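Local coordinates for RsfP (Uncultured bacterium, PDB 4GLJ), which probably catalyses the phosphate-dependent cleavage of methylthioadenosine, and binds the dye rhodamine B, at residues S101-L106 with W187-Q192; M111-Q116 with D149-A154; P202-A207 with I212-L217. All coordinates share one frame; numbering follows the deposited sequence.

Contact 1: S101-L106 with W187-Q192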
ATOM      1  N   SER A 101     -20.658  -1.205  -7.230  1.00 26.61           N
ATOM      2  CA  SER A 101     -21.249  -2.170  -6.296  1.00 26.59           C
ATOM      3  C   SER A 101     -20.492  -3.491  -6.319  1.00 28.01           C
ATOM      4  O   SER A 101     -20.117  -4.001  -7.400  1.00 27.89           O
ATOM      5  CB  SER A 101     -22.707  -2.491  -6.698  1.00 31.50           C
ATOM      6  OG  SER A 101     -23.139  -3.707  -6.031  1.00 29.47           O
ATOM      7  N   LEU A 102     -20.268  -4.053  -5.150  1.00 24.96           N
ATOM      8  CA  LEU A 102     -19.712  -5.419  -5.037  1.00 27.04           C
ATOM      9  C   LEU A 102     -20.772  -6.442  -4.628  1.00 29.31           C
ATOM     10  O   LEU A 102     -20.459  -7.601  -4.389  1.00 33.06           O
ATOM     11  CB  LEU A 102     -18.590  -5.405  -3.966  1.00 25.27           C
ATOM     12  CG  LEU A 102     -17.373  -4.503  -4.259  1.00 28.39           C
ATOM     13  CD1 LEU A 102     -16.490  -4.304  -3.032  1.00 25.03           C
ATOM     14  CD2 LEU A 102     -16.573  -5.097  -5.445  1.00 29.90           C
ATOM     15  N   GLN A 103     -22.054  -6.079  -4.621  1.00 30.74           N
ATOM     16  CA  GLN A 103     -23.078  -6.959  -4.068  1.00 30.70           C
ATOM     17  C   GLN A 103     -24.289  -6.903  -5.016  1.00 32.96           C
ATOM     18  O   GLN A 103     -24.729  -5.809  -5.464  1.00 29.74           O
ATOM     19  CB  GLN A 103     -23.498  -6.485  -2.644  1.00 33.85           C
ATOM     20  CG  GLN A 103     -22.412  -6.480  -1.567  1.00 32.75           C
ATOM     21  CD  GLN A 103     -21.852  -7.889  -1.331  1.00 41.85           C
ATOM     22  OE1 GLN A 103     -22.563  -8.859  -1.550  1.00 43.46           O
ATOM     23  NE2 GLN A 103     -20.558  -8.006  -0.950  1.00 40.25           N
ATOM     24  N   GLU A 104     -24.813  -8.080  -5.325  1.00 32.04           N
ATOM     25  CA  GLU A 104     -26.024  -8.198  -6.181  1.00 39.56           C
ATOM     26  C   GLU A 104     -27.197  -7.279  -5.847  1.00 37.99           C
ATOM     27  O   GLU A 104     -27.897  -6.732  -6.716  1.00 39.40           O
ATOM     28  CB  GLU A 104     -26.509  -9.637  -6.166  1.00 43.66           C
ATOM     29  CG  GLU A 104     -27.493  -9.851  -7.289  1.00 60.26           C
ATOM     30  CD  GLU A 104     -26.934  -9.383  -8.650  1.00 69.55           C
ATOM     31  OE1 GLU A 104     -25.772  -9.769  -9.010  1.00 68.96           O
ATOM     32  OE2 GLU A 104     -27.672  -8.631  -9.352  1.00 74.33           O
ATOM     33  N   THR A 105     -27.448  -7.138  -4.561  1.00 38.13           N
ATOM     34  CA  THR A 105     -28.592  -6.351  -4.123  1.00 39.05           C
ATOM     35  C   THR A 105     -28.347  -4.842  -4.141  1.00 37.59           C
ATOM     36  O   THR A 105     -29.287  -4.081  -3.963  1.00 35.32           O
ATOM     37  CB  THR A 105     -28.921  -6.716  -2.692  1.00 41.52           C
ATOM     38  OG1 THR A 105     -27.696  -6.635  -1.964  1.00 45.62           O
ATOM     39  CG2 THR A 105     -29.507  -8.144  -2.653  1.00 46.36           C
ATOM     40  N   LEU A 106     -27.093  -4.390  -4.319  1.00 34.93           N
ATOM     41  CA  LEU A 106     -26.828  -2.942  -4.513  1.00 34.18           C
ATOM     42  C   LEU A 106     -26.723  -2.654  -6.005  1.00 34.96           C
ATOM     43  O   LEU A 106     -25.676  -2.967  -6.659  1.00 35.76           O
ATOM     44  CB  LEU A 106     -25.554  -2.496  -3.798  1.00 33.37           C
ATOM     45  CG  LEU A 106     -25.485  -3.005  -2.358  1.00 36.07           C
ATOM     46  CD1 LEU A 106     -24.138  -2.693  -1.745  1.00 34.92           C
ATOM     47  CD2 LEU A 106     -26.561  -2.364  -1.524  1.00 35.38           C
ATOM     48  N   TRP A 187     -11.656 -10.554  -4.278  1.00 24.62           N
ATOM     49  CA  TRP A 187     -10.999 -10.410  -2.966  1.00 26.33           C
ATOM     50  C   TRP A 187     -11.735  -9.381  -2.043  1.00 25.03           C
ATOM     51  O   TRP A 187     -11.960  -9.649  -0.849  1.00 26.85           O
ATOM     52  CB  TRP A 187      -9.513  -9.984  -3.201  1.00 27.81           C
ATOM     53  CG  TRP A 187      -8.703  -9.634  -1.951  1.00 29.33           C
ATOM     54  CD1 TRP A 187      -8.734 -10.202  -0.686  1.00 33.39           C
ATOM     55  CD2 TRP A 187      -7.666  -8.592  -1.894  1.00 30.58           C
ATOM     56  NE1 TRP A 187      -7.782  -9.608   0.151  1.00 39.04           N
ATOM     57  CE2 TRP A 187      -7.107  -8.630  -0.550  1.00 36.35           C
ATOM     58  CE3 TRP A 187      -7.149  -7.672  -2.840  1.00 29.03           C
ATOM     59  CZ2 TRP A 187      -6.086  -7.754  -0.150  1.00 40.60           C
ATOM     60  CZ3 TRP A 187      -6.084  -6.821  -2.441  1.00 31.30           C
ATOM     61  CH2 TRP A 187      -5.577  -6.866  -1.125  1.00 37.42           C
ATOM     62  N   TYR A 188     -12.159  -8.249  -2.608  1.00 24.73           N
ATOM     63  CA  TYR A 188     -12.890  -7.244  -1.804  1.00 25.39           C
ATOM     64  C   TYR A 188     -14.214  -7.785  -1.303  1.00 26.01           C
ATOM     65  O   TYR A 188     -14.623  -7.537  -0.135  1.00 28.32           O
ATOM     66  CB  TYR A 188     -13.163  -5.983  -2.607  1.00 22.60           C
ATOM     67  CG  TYR A 188     -11.903  -5.352  -3.167  1.00 23.65           C
ATOM     68  CD1 TYR A 188     -10.700  -5.356  -2.441  1.00 23.83           C
ATOM     69  CD2 TYR A 188     -11.928  -4.754  -4.405  1.00 22.11           C
ATOM     70  CE1 TYR A 188      -9.535  -4.793  -2.951  1.00 25.71           C
ATOM     71  CE2 TYR A 188     -10.770  -4.171  -4.944  1.00 22.77           C
ATOM     72  CZ  TYR A 188      -9.577  -4.185  -4.185  1.00 24.66           C
ATOM     73  OH  TYR A 188      -8.429  -3.623  -4.700  1.00 25.70           O
ATOM     74  N   ARG A 189     -14.892  -8.568  -2.156  1.00 25.29           N
ATOM     75  CA  ARG A 189     -16.056  -9.348  -1.702  1.00 30.45           C
ATOM     76  C   ARG A 189     -15.759 -10.302  -0.535  1.00 33.66           C
ATOM     77  O   ARG A 189     -16.596 -10.434   0.412  1.00 33.78           O
ATOM     78  CB  ARG A 189     -16.757 -10.102  -2.877  1.00 35.76           C
ATOM     79  CG  ARG A 189     -17.341  -9.203  -3.983  1.00 38.02           C
ATOM     80  CD  ARG A 189     -18.031  -9.970  -5.155  1.00 39.89           C
ATOM     81  NE  ARG A 189     -18.731 -11.157  -4.652  1.00 47.06           N
ATOM     82  CZ  ARG A 189     -20.017 -11.247  -4.287  1.00 56.91           C
ATOM     83  NH1 ARG A 189     -20.861 -10.209  -4.380  1.00 55.47           N
ATOM     84  NH2 ARG A 189     -20.482 -12.414  -3.830  1.00 60.63           N
ATOM     85  N   GLN A 190     -14.604 -10.995  -0.570  1.00 31.78           N
ATOM     86  CA  GLN A 190     -14.264 -11.949   0.477  1.00 35.82           C
ATOM     87  C   GLN A 190     -13.971 -11.158   1.793  1.00 35.50           C
ATOM     88  O   GLN A 190     -14.152 -11.676   2.915  1.00 39.00           O
ATOM     89  CB  GLN A 190     -13.066 -12.818  -0.009  1.00 39.15           C
ATOM     90  CG  GLN A 190     -12.369 -13.619   1.080  1.00 50.63           C
ATOM     91  CD  GLN A 190     -11.136 -14.357   0.556  1.00 56.70           C
ATOM     92  OE1 GLN A 190     -11.118 -14.825  -0.584  1.00 61.98           O
ATOM     93  NE2 GLN A 190     -10.104 -14.439   1.373  1.00 62.72           N
ATOM     94  N   MET A 191     -13.552  -9.900   1.655  1.00 33.39           N
ATOM     95  CA  MET A 191     -13.266  -9.059   2.852  1.00 38.48           C
ATOM     96  C   MET A 191     -14.571  -8.451   3.356  1.00 37.34           C
ATOM     97  O   MET A 191     -14.533  -7.661   4.255  1.00 42.26           O
ATOM     98  CB  MET A 191     -12.356  -7.869   2.507  1.00 38.43           C
ATOM     99  CG  MET A 191     -10.928  -8.206   2.125  1.00 42.91           C
ATOM    100  SD  MET A 191     -10.191  -6.875   1.126  1.00 42.34           S
ATOM    101  CE  MET A 191     -10.651  -5.401   1.938  1.00 35.05           C
ATOM    102  N   GLN A 192     -15.702  -8.803   2.744  1.00 35.87           N
ATOM    103  CA  GLN A 192     -17.055  -8.284   3.123  1.00 39.10           C
ATOM    104  C   GLN A 192     -17.245  -6.807   2.804  1.00 35.65           C
ATOM    105  O   GLN A 192     -17.966  -6.143   3.509  1.00 39.15           O
ATOM    106  CB  GLN A 192     -17.324  -8.414   4.622  1.00 42.87           C
ATOM    107  CG  GLN A 192     -16.809  -9.666   5.274  1.00 51.74           C
ATOM    108  CD  GLN A 192     -17.745 -10.796   5.045  1.00 55.44           C
ATOM    109  OE1 GLN A 192     -18.490 -11.164   5.935  1.00 62.11           O
ATOM    110  NE2 GLN A 192     -17.734 -11.341   3.831  1.00 56.06           N
TER
HETATM  111  O   HOH W   1     -19.242 -10.208   0.149  1.00 42.81           O
HETATM  112  O   HOH W   2     -23.836 -10.435  -4.208  1.00 44.99           O

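Contact 2: M111-Q116 with D149-A154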
ATOM      1  N   MET A 111     -28.695   4.261  -3.825  1.00 26.29           N
ATOM      2  CA  MET A 111     -27.710   4.898  -2.927  1.00 25.48           C
ATOM      3  C   MET A 111     -27.421   4.018  -1.742  1.00 25.64           C
ATOM      4  O   MET A 111     -28.227   3.133  -1.398  1.00 28.08           O
ATOM      5  CB  MET A 111     -28.184   6.275  -2.487  1.00 26.50           C
ATOM      6  CG  MET A 111     -28.702   7.104  -3.683  1.00 32.16           C
ATOM      7  SD  MET A 111     -29.039   8.808  -3.181  1.00 31.18           S
ATOM      8  CE  MET A 111     -29.808   9.482  -4.654  1.00 31.15           C
ATOM      9  N   VAL A 112     -26.256   4.263  -1.154  1.00 24.45           N
ATOM     10  CA  VAL A 112     -25.733   3.471  -0.097  1.00 24.52           C
ATOM     11  C   VAL A 112     -25.156   4.463   0.917  1.00 24.65           C
ATOM     12  O   VAL A 112     -24.426   5.414   0.583  1.00 24.76           O
ATOM     13  CB  VAL A 112     -24.633   2.494  -0.601  1.00 22.89           C
ATOM     14  CG1 VAL A 112     -24.083   1.695   0.573  1.00 26.03           C
ATOM     15  CG2 VAL A 112     -25.245   1.497  -1.612  1.00 26.13           C
ATOM     16  N   ILE A 113     -25.504   4.237   2.173  1.00 24.27           N
ATOM     17  CA  ILE A 113     -24.923   5.056   3.261  1.00 25.14           C
ATOM     18  C   ILE A 113     -24.024   4.117   4.097  1.00 22.44           C
ATOM     19  O   ILE A 113     -24.492   3.418   5.002  1.00 23.95           O
ATOM     20  CB  ILE A 113     -26.038   5.647   4.223  1.00 26.64           C
ATOM     21  CG1 ILE A 113     -27.169   6.286   3.406  1.00 30.43           C
ATOM     22  CG2 ILE A 113     -25.431   6.618   5.258  1.00 25.07           C
ATOM     23  CD1 ILE A 113     -26.668   7.329   2.471  1.00 32.11           C
ATOM     24  N   PRO A 114     -22.762   4.067   3.773  1.00 20.07           N
ATOM     25  CA  PRO A 114     -21.923   3.049   4.473  1.00 21.63           C
ATOM     26  C   PRO A 114     -21.696   3.422   5.931  1.00 24.36           C
ATOM     27  O   PRO A 114     -21.860   4.611   6.324  1.00 23.61           O
ATOM     28  CB  PRO A 114     -20.600   3.109   3.678  1.00 19.42           C
ATOM     29  CG  PRO A 114     -20.589   4.509   3.089  1.00 20.92           C
ATOM     30  CD  PRO A 114     -22.046   4.725   2.679  1.00 20.75           C
ATOM     31  N   ASP A 115     -21.421   2.416   6.769  1.00 22.60           N
ATOM     32  CA  ASP A 115     -21.070   2.737   8.116  1.00 24.43           C
ATOM     33  C   ASP A 115     -19.596   2.359   8.336  1.00 24.36           C
ATOM     34  O   ASP A 115     -19.025   2.725   9.368  1.00 25.31           O
ATOM     35  CB  ASP A 115     -22.011   2.024   9.118  1.00 27.67           C
ATOM     36  CG  ASP A 115     -21.898   0.495   9.055  1.00 31.67           C
ATOM     37  OD1 ASP A 115     -21.576  -0.094   7.998  1.00 30.54           O
ATOM     38  OD2 ASP A 115     -22.123  -0.144  10.083  1.00 35.40           O
ATOM     39  N   GLN A 116     -18.961   1.646   7.371  1.00 22.32           N
ATOM     40  CA  GLN A 116     -17.579   1.249   7.620  1.00 20.21           C
ATOM     41  C   GLN A 116     -16.790   1.537   6.377  1.00 20.23           C
ATOM     42  O   GLN A 116     -17.362   1.731   5.282  1.00 20.91           O
ATOM     43  CB  GLN A 116     -17.502  -0.257   8.000  1.00 20.53           C
ATOM     44  CG  GLN A 116     -17.803  -0.538   9.509  1.00 22.01           C
ATOM     45  CD  GLN A 116     -16.760   0.190  10.411  1.00 24.07           C
ATOM     46  OE1 GLN A 116     -15.618   0.318  10.016  1.00 22.92           O
ATOM     47  NE2 GLN A 116     -17.188   0.717  11.570  1.00 25.17           N
ATOM     48  N   ASP A 149     -27.421   8.499   9.980  1.00 29.97           N
ATOM     49  CA  ASP A 149     -28.859   8.386  10.217  1.00 32.98           C
ATOM     50  C   ASP A 149     -29.663   9.518   9.547  1.00 31.78           C
ATOM     51  O   ASP A 149     -30.801   9.272   9.093  1.00 31.57           O
ATOM     52  CB  ASP A 149     -29.192   8.293  11.697  1.00 37.31           C
ATOM     53  CG  ASP A 149     -30.693   8.238  11.927  1.00 47.86           C
ATOM     54  OD1 ASP A 149     -31.340   7.218  11.508  1.00 52.83           O
ATOM     55  OD2 ASP A 149     -31.229   9.263  12.457  1.00 49.94           O
ATOM     56  N   ILE A 150     -29.134  10.755   9.610  1.00 31.90           N
ATOM     57  CA  ILE A 150     -29.768  11.897   8.894  1.00 31.30           C
ATOM     58  C   ILE A 150     -29.851  11.597   7.383  1.00 30.22           C
ATOM     59  O   ILE A 150     -30.901  11.843   6.761  1.00 27.94           O
ATOM     60  CB  ILE A 150     -29.046  13.230   9.170  1.00 32.76           C
ATOM     61  CG1 ILE A 150     -29.532  13.769  10.526  1.00 34.59           C
ATOM     62  CG2 ILE A 150     -29.314  14.258   8.070  1.00 32.30           C
ATOM     63  CD1 ILE A 150     -28.788  14.938  11.082  1.00 37.68           C
ATOM     64  N   LEU A 151     -28.767  11.037   6.796  1.00 25.83           N
ATOM     65  CA  LEU A 151     -28.815  10.736   5.394  1.00 27.46           C
ATOM     66  C   LEU A 151     -29.910   9.762   4.988  1.00 26.50           C
ATOM     67  O   LEU A 151     -30.493   9.936   3.915  1.00 27.22           O
ATOM     68  CB  LEU A 151     -27.447  10.300   4.813  1.00 25.06           C
ATOM     69  CG  LEU A 151     -26.404  11.428   4.887  1.00 27.51           C
ATOM     70  CD1 LEU A 151     -24.997  10.811   4.652  1.00 26.29           C
ATOM     71  CD2 LEU A 151     -26.690  12.498   3.834  1.00 25.39           C
ATOM     72  N   ILE A 152     -30.126   8.719   5.790  1.00 24.73           N
ATOM     73  CA  ILE A 152     -31.152   7.757   5.595  1.00 26.96           C
ATOM     74  C   ILE A 152     -32.520   8.445   5.614  1.00 28.92           C
ATOM     75  O   ILE A 152     -33.341   8.165   4.753  1.00 30.04           O
ATOM     76  CB  ILE A 152     -31.096   6.636   6.701  1.00 29.20           C
ATOM     77  CG1 ILE A 152     -29.832   5.765   6.540  1.00 30.10           C
ATOM     78  CG2 ILE A 152     -32.300   5.759   6.606  1.00 30.52           C
ATOM     79  CD1 ILE A 152     -29.451   4.995   7.830  1.00 35.47           C
ATOM     80  N   ARG A 153     -32.774   9.305   6.601  1.00 30.26           N
ATOM     81  CA  ARG A 153     -34.121   9.927   6.692  1.00 33.12           C
ATOM     82  C   ARG A 153     -34.241  10.989   5.564  1.00 31.54           C
ATOM     83  O   ARG A 153     -35.323  11.172   5.019  1.00 33.27           O
ATOM     84  CB  ARG A 153     -34.340  10.528   8.064  1.00 35.56           C
ATOM     85  CG  ARG A 153     -34.474   9.451   9.123  1.00 37.82           C
ATOM     86  CD  ARG A 153     -34.786  10.023  10.482  1.00 45.19           C
ATOM     87  NE  ARG A 153     -33.584  10.564  11.096  1.00 46.10           N
ATOM     88  CZ  ARG A 153     -33.441  11.838  11.446  1.00 47.95           C
ATOM     89  NH1 ARG A 153     -34.432  12.703  11.254  1.00 48.85           N
ATOM     90  NH2 ARG A 153     -32.307  12.220  12.016  1.00 50.23           N
ATOM     91  N   ALA A 154     -33.115  11.631   5.230  1.00 30.07           N
ATOM     92  CA  ALA A 154     -33.070  12.653   4.127  1.00 29.95           C
ATOM     93  C   ALA A 154     -33.472  11.963   2.802  1.00 29.94           C
ATOM     94  O   ALA A 154     -34.243  12.527   1.986  1.00 31.41           O
ATOM     95  CB  ALA A 154     -31.673  13.275   3.980  1.00 27.86           C
TER

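Contact 3: P202-A207 with I212-L217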
ATOM      1  N   PRO A 202      -8.035   9.518   1.833  1.00 20.45           N
ATOM      2  CA  PRO A 202      -7.908   9.749   3.292  1.00 21.46           C
ATOM      3  C   PRO A 202      -8.894  10.805   3.813  1.00 21.79           C
ATOM      4  O   PRO A 202      -8.790  11.158   4.966  1.00 22.64           O
ATOM      5  CB  PRO A 202      -6.464  10.268   3.421  1.00 21.98           C
ATOM      6  CG  PRO A 202      -6.318  11.077   2.152  1.00 22.63           C
ATOM      7  CD  PRO A 202      -6.944  10.197   1.087  1.00 22.67           C
ATOM      8  N   GLU A 203      -9.851  11.221   2.973  1.00 22.55           N
ATOM      9  CA  GLU A 203     -10.808  12.328   3.342  1.00 24.11           C
ATOM     10  C   GLU A 203     -11.474  12.045   4.686  1.00 22.99           C
ATOM     11  O   GLU A 203     -11.499  12.957   5.543  1.00 23.39           O
ATOM     12  CB  GLU A 203     -11.847  12.471   2.255  1.00 22.24           C
ATOM     13  CG  GLU A 203     -12.409  13.840   2.020  1.00 25.82           C
ATOM     14  CD  GLU A 203     -13.330  13.842   0.808  1.00 27.23           C
ATOM     15  OE1 GLU A 203     -14.468  13.287   0.941  1.00 25.89           O
ATOM     16  OE2 GLU A 203     -12.918  14.295  -0.301  1.00 26.04           O
ATOM     17  N   ALA A 204     -11.913  10.791   4.924  1.00 21.25           N
ATOM     18  CA  ALA A 204     -12.573  10.482   6.223  1.00 21.84           C
ATOM     19  C   ALA A 204     -11.602  10.599   7.428  1.00 23.40           C
ATOM     20  O   ALA A 204     -12.010  11.036   8.533  1.00 22.16           O
ATOM     21  CB  ALA A 204     -13.257   9.098   6.239  1.00 22.16           C
ATOM     22  N   LYS A 205     -10.353  10.131   7.245  1.00 20.58           N
ATOM     23  CA  LYS A 205      -9.316  10.227   8.295  1.00 20.61           C
ATOM     24  C   LYS A 205      -9.028  11.729   8.633  1.00 19.51           C
ATOM     25  O   LYS A 205      -8.859  12.103   9.799  1.00 21.78           O
ATOM     26  CB  LYS A 205      -8.006   9.534   7.786  1.00 20.82           C
ATOM     27  CG  LYS A 205      -8.151   7.996   7.774  1.00 22.96           C
ATOM     28  CD  LYS A 205      -6.858   7.366   7.215  1.00 22.58           C
ATOM     29  CE  LYS A 205      -6.986   5.851   7.509  1.00 22.85           C
ATOM     30  NZ  LYS A 205      -5.937   5.018   6.785  1.00 25.58           N
ATOM     31  N   LEU A 206      -8.800  12.509   7.618  1.00 20.07           N
ATOM     32  CA  LEU A 206      -8.467  13.921   7.763  1.00 21.30           C
ATOM     33  C   LEU A 206      -9.620  14.700   8.433  1.00 21.10           C
ATOM     34  O   LEU A 206      -9.382  15.539   9.307  1.00 20.70           O
ATOM     35  CB  LEU A 206      -8.095  14.527   6.387  1.00 20.11           C
ATOM     36  CG  LEU A 206      -6.784  13.855   5.841  1.00 22.17           C
ATOM     37  CD1 LEU A 206      -6.570  14.166   4.350  1.00 18.94           C
ATOM     38  CD2 LEU A 206      -5.540  14.286   6.652  1.00 22.78           C
ATOM     39  N   ALA A 207     -10.847  14.409   8.033  1.00 20.56           N
ATOM     40  CA  ALA A 207     -12.041  15.053   8.626  1.00 20.76           C
ATOM     41  C   ALA A 207     -12.055  14.691  10.115  1.00 22.99           C
ATOM     42  O   ALA A 207     -12.332  15.560  10.981  1.00 24.04           O
ATOM     43  CB  ALA A 207     -13.325  14.536   7.920  1.00 21.12           C
ATOM     44  N   ILE A 212     -14.235  17.080  12.547  1.00 27.85           N
ATOM     45  CA  ILE A 212     -15.439  17.365  11.761  1.00 26.36           C
ATOM     46  C   ILE A 212     -16.205  16.074  11.523  1.00 27.11           C
ATOM     47  O   ILE A 212     -15.611  15.079  11.107  1.00 24.91           O
ATOM     48  CB  ILE A 212     -15.089  17.960  10.389  1.00 25.63           C
ATOM     49  CG1 ILE A 212     -14.291  19.249  10.510  1.00 27.25           C
ATOM     50  CG2 ILE A 212     -16.350  18.155   9.527  1.00 25.68           C
ATOM     51  CD1 ILE A 212     -13.673  19.784   9.190  1.00 26.63           C
ATOM     52  N   ALA A 213     -17.506  16.078  11.764  1.00 27.63           N
ATOM     53  CA  ALA A 213     -18.321  14.913  11.593  1.00 28.30           C
ATOM     54  C   ALA A 213     -18.467  14.699  10.116  1.00 27.51           C
ATOM     55  O   ALA A 213     -18.674  15.627   9.362  1.00 28.64           O
ATOM     56  CB  ALA A 213     -19.702  15.112  12.279  1.00 31.83           C
ATOM     57  N   TYR A 214     -18.321  13.457   9.683  1.00 26.27           N
ATOM     58  CA  TYR A 214     -18.155  13.192   8.270  1.00 23.95           C
ATOM     59  C   TYR A 214     -18.877  11.905   7.994  1.00 23.62           C
ATOM     60  O   TYR A 214     -18.682  10.888   8.690  1.00 24.38           O
ATOM     61  CB  TYR A 214     -16.673  13.031   7.903  1.00 24.86           C
ATOM     62  CG  TYR A 214     -16.358  12.613   6.448  1.00 24.14           C
ATOM     63  CD1 TYR A 214     -16.459  11.244   6.063  1.00 24.80           C
ATOM     64  CD2 TYR A 214     -15.894  13.536   5.539  1.00 22.66           C
ATOM     65  CE1 TYR A 214     -16.188  10.833   4.768  1.00 22.73           C
ATOM     66  CE2 TYR A 214     -15.610  13.171   4.218  1.00 23.51           C
ATOM     67  CZ  TYR A 214     -15.744  11.806   3.846  1.00 24.39           C
ATOM     68  OH  TYR A 214     -15.381  11.425   2.551  1.00 23.59           O
ATOM     69  N   ALA A 215     -19.749  11.943   6.977  1.00 24.05           N
ATOM     70  CA  ALA A 215     -20.397  10.710   6.494  1.00 24.21           C
ATOM     71  C   ALA A 215     -20.560  10.748   4.976  1.00 23.75           C
ATOM     72  O   ALA A 215     -20.394  11.798   4.334  1.00 24.42           O
ATOM     73  CB  ALA A 215     -21.724  10.396   7.214  1.00 24.17           C
ATOM     74  N   THR A 216     -20.919   9.606   4.389  1.00 24.72           N
ATOM     75  CA  THR A 216     -20.844   9.487   2.908  1.00 24.75           C
ATOM     76  C   THR A 216     -22.238   9.120   2.378  1.00 23.90           C
ATOM     77  O   THR A 216     -22.894   8.256   2.928  1.00 24.17           O
ATOM     78  CB  THR A 216     -19.833   8.384   2.520  1.00 29.09           C
ATOM     79  OG1 THR A 216     -18.498   8.859   2.889  1.00 28.90           O
ATOM     80  CG2 THR A 216     -19.838   8.153   0.985  1.00 29.77           C
ATOM     81  N   LEU A 217     -22.658   9.840   1.360  1.00 21.97           N
ATOM     82  CA  LEU A 217     -23.787   9.407   0.544  1.00 24.50           C
ATOM     83  C   LEU A 217     -23.194   8.814  -0.792  1.00 23.43           C
ATOM     84  O   LEU A 217     -22.700   9.558  -1.642  1.00 26.39           O
ATOM     85  CB  LEU A 217     -24.686  10.623   0.240  1.00 26.03           C
ATOM     86  CG  LEU A 217     -25.865  10.402  -0.731  1.00 26.66           C
ATOM     87  CD1 LEU A 217     -26.831   9.423  -0.086  1.00 27.06           C
ATOM     88  CD2 LEU A 217     -26.581  11.714  -1.048  1.00 29.51           C
TER

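Contact 1: S101-L106 with W187-Q192
Arg189 makes the one direct hydrogen bond of this contact: its NH1 donates to the backbone O of Leu102 (2.6 Å), somewhat bent at 144°. The acceptor lies in front of the guanidinium edge, 18° out of its plane, and NH1 in turn lies in the carbonyl plane of Leu102. Arg189 bends at chi3 (36°) to bring NH1 up to this oxygen while its CG stays 4.0 Å from Leu102 CB. Trp226 adds a cation-pi partner for Arg189.

Water carries the other polar links. One molecule accepts from Gln103 NE2 and donates to the backbone O of Arg189; another accepts from both Arg189 NH1 and the backbone N of Glu104. Gln103 NE2 also reaches the backbone O of Ala193, just past the helix.

The turn that receives the arginine carries its own bonds. Ser101 OG accepts from Gln103 N at 3.0 Å, an ST turn, and a type I beta turn follows from Gln103 to Leu106. Across from it, helix 182-190 closes in a Schellman motif, with Gln192 at positive phi.

Apolar contact is confined to Leu102, whose CD1 meets Tyr188 CB at 3.8 Å, the tyrosine ring leading away from the turn.

Contact 2: M111-Q116 with D149-A154
Ile113 on strand 111-119 and Ile152 on helix 149-154 bring their CA atoms to 7.2 Å, the closest CA pair of the two segments, and no hydrogen bond joins the two. The contact is therefore made by side chains, and three aliphatic residues make it.

Ile113 points at the helix and supplies both touches from one branch. Its CD1 meets Leu151 CB at 3.9 Å, and its CG1 lies 4.1 Å from Ile152 CG1. Both follow from chi1 of -48°, which sets CG1 opposite the carbonyl carbon, and from chi2 of -56°, which folds CD1 round toward Leu151. Leu151 also points at the strand, but its CB does the touching; Ile152 meets it with CG1. Ile113 thus sits against two consecutive residues of the helix.

On the helix itself, Arg153 grips Asp149 one turn back. NE and NH2 both bond to the single oxygen OD2, at 3.0 Å for Arg153 NE, and approach it from the same face of the carboxylate. A second salt bridge runs from Arg153 to Glu263, at the end of helix 237-263.

Strand 111-119, helix 145-157 and the parallel strand 165-167 form a beta-alpha-beta crossover. Helix 237-263 packs against its helix through Ile150 and Ala154, while strand 111-119 lies between strands 165-167 and 169-173, its parallel partners, and the antiparallel strand 213-221, whose Leu217 touches Ile113.

Contact 3: P202-A207 with I212-L217
Tyr214 is the piece of strand 213-217 that fills the gap to helix 202-207, and its ring is held by three residues of that helix. CG of Tyr214 stands anti to the backbone N (chi1 174°), which carries the ring toward the helix. Ala204 CA stands over one face, 4.0 Å from the ring centroid and 16° off its normal, a CH-pi contact, and Ala204 CB adds an apolar touch at Tyr214 CE1. Ala207 CB packs obliquely on Tyr214 CD2 at 3.6 Å. At the hydroxyl end, Tyr214 OH donates to Glu203 OE1 over 2.6 Å; the oxygen is met on its anti side, and carboxylate and ring stand 64° apart. Glu203 OE2 is engaged in a salt bridge with Arg64, so the carboxylate is gripped at both oxygens. A phenylalanine here would probably keep the alanine packing but cost Glu203 OE1 the hydroxyl bond.

At the other end the join is by backbone: Ile212 N donates a nearly straight bond to Ala207 O (2.9 Å), and of the Ile212 side chain only CB, 3.7 Å from Ala207 O, comes near. No solvent-facing side appears among the touching residues, all five being buried; the looser side is that of Lys205, partly exposed, which forms a salt bridge with Asp119 and packs on Gln178 of a neighbouring subunit.

The segment axes approach to 8.4 Å at 160°, nearly antiparallel. Helix 200-209 passes through a short connection into strand 213-221 and packs back on it, an alpha-beta unit of the alpha/beta fold of the phosphorylase superfamily.

In the fold
Contacts 2 and 3 meet directly on the central mixed sheet, where strands 111-119 and 213-221 run antiparallel as neighbours; their centres are 13 Å apart. Pro114 and Leu151 of contact 2 pack on Thr216 of contact 3; through the two contacts, helices 145-157 and 200-209 pack on strands of the same sheet. Contact 1 lies further out, about 18 Å from contact 2 and 22 Å from contact 3 between centres, and touches contact 2 through Leu106 and Val112. In sequence, both segments of contact 2 fall between those of contact 1, and contact 3 follows. The helix in contact 1 also reaches neighbouring subunits of the trimer, linking sheet core to subunit interface.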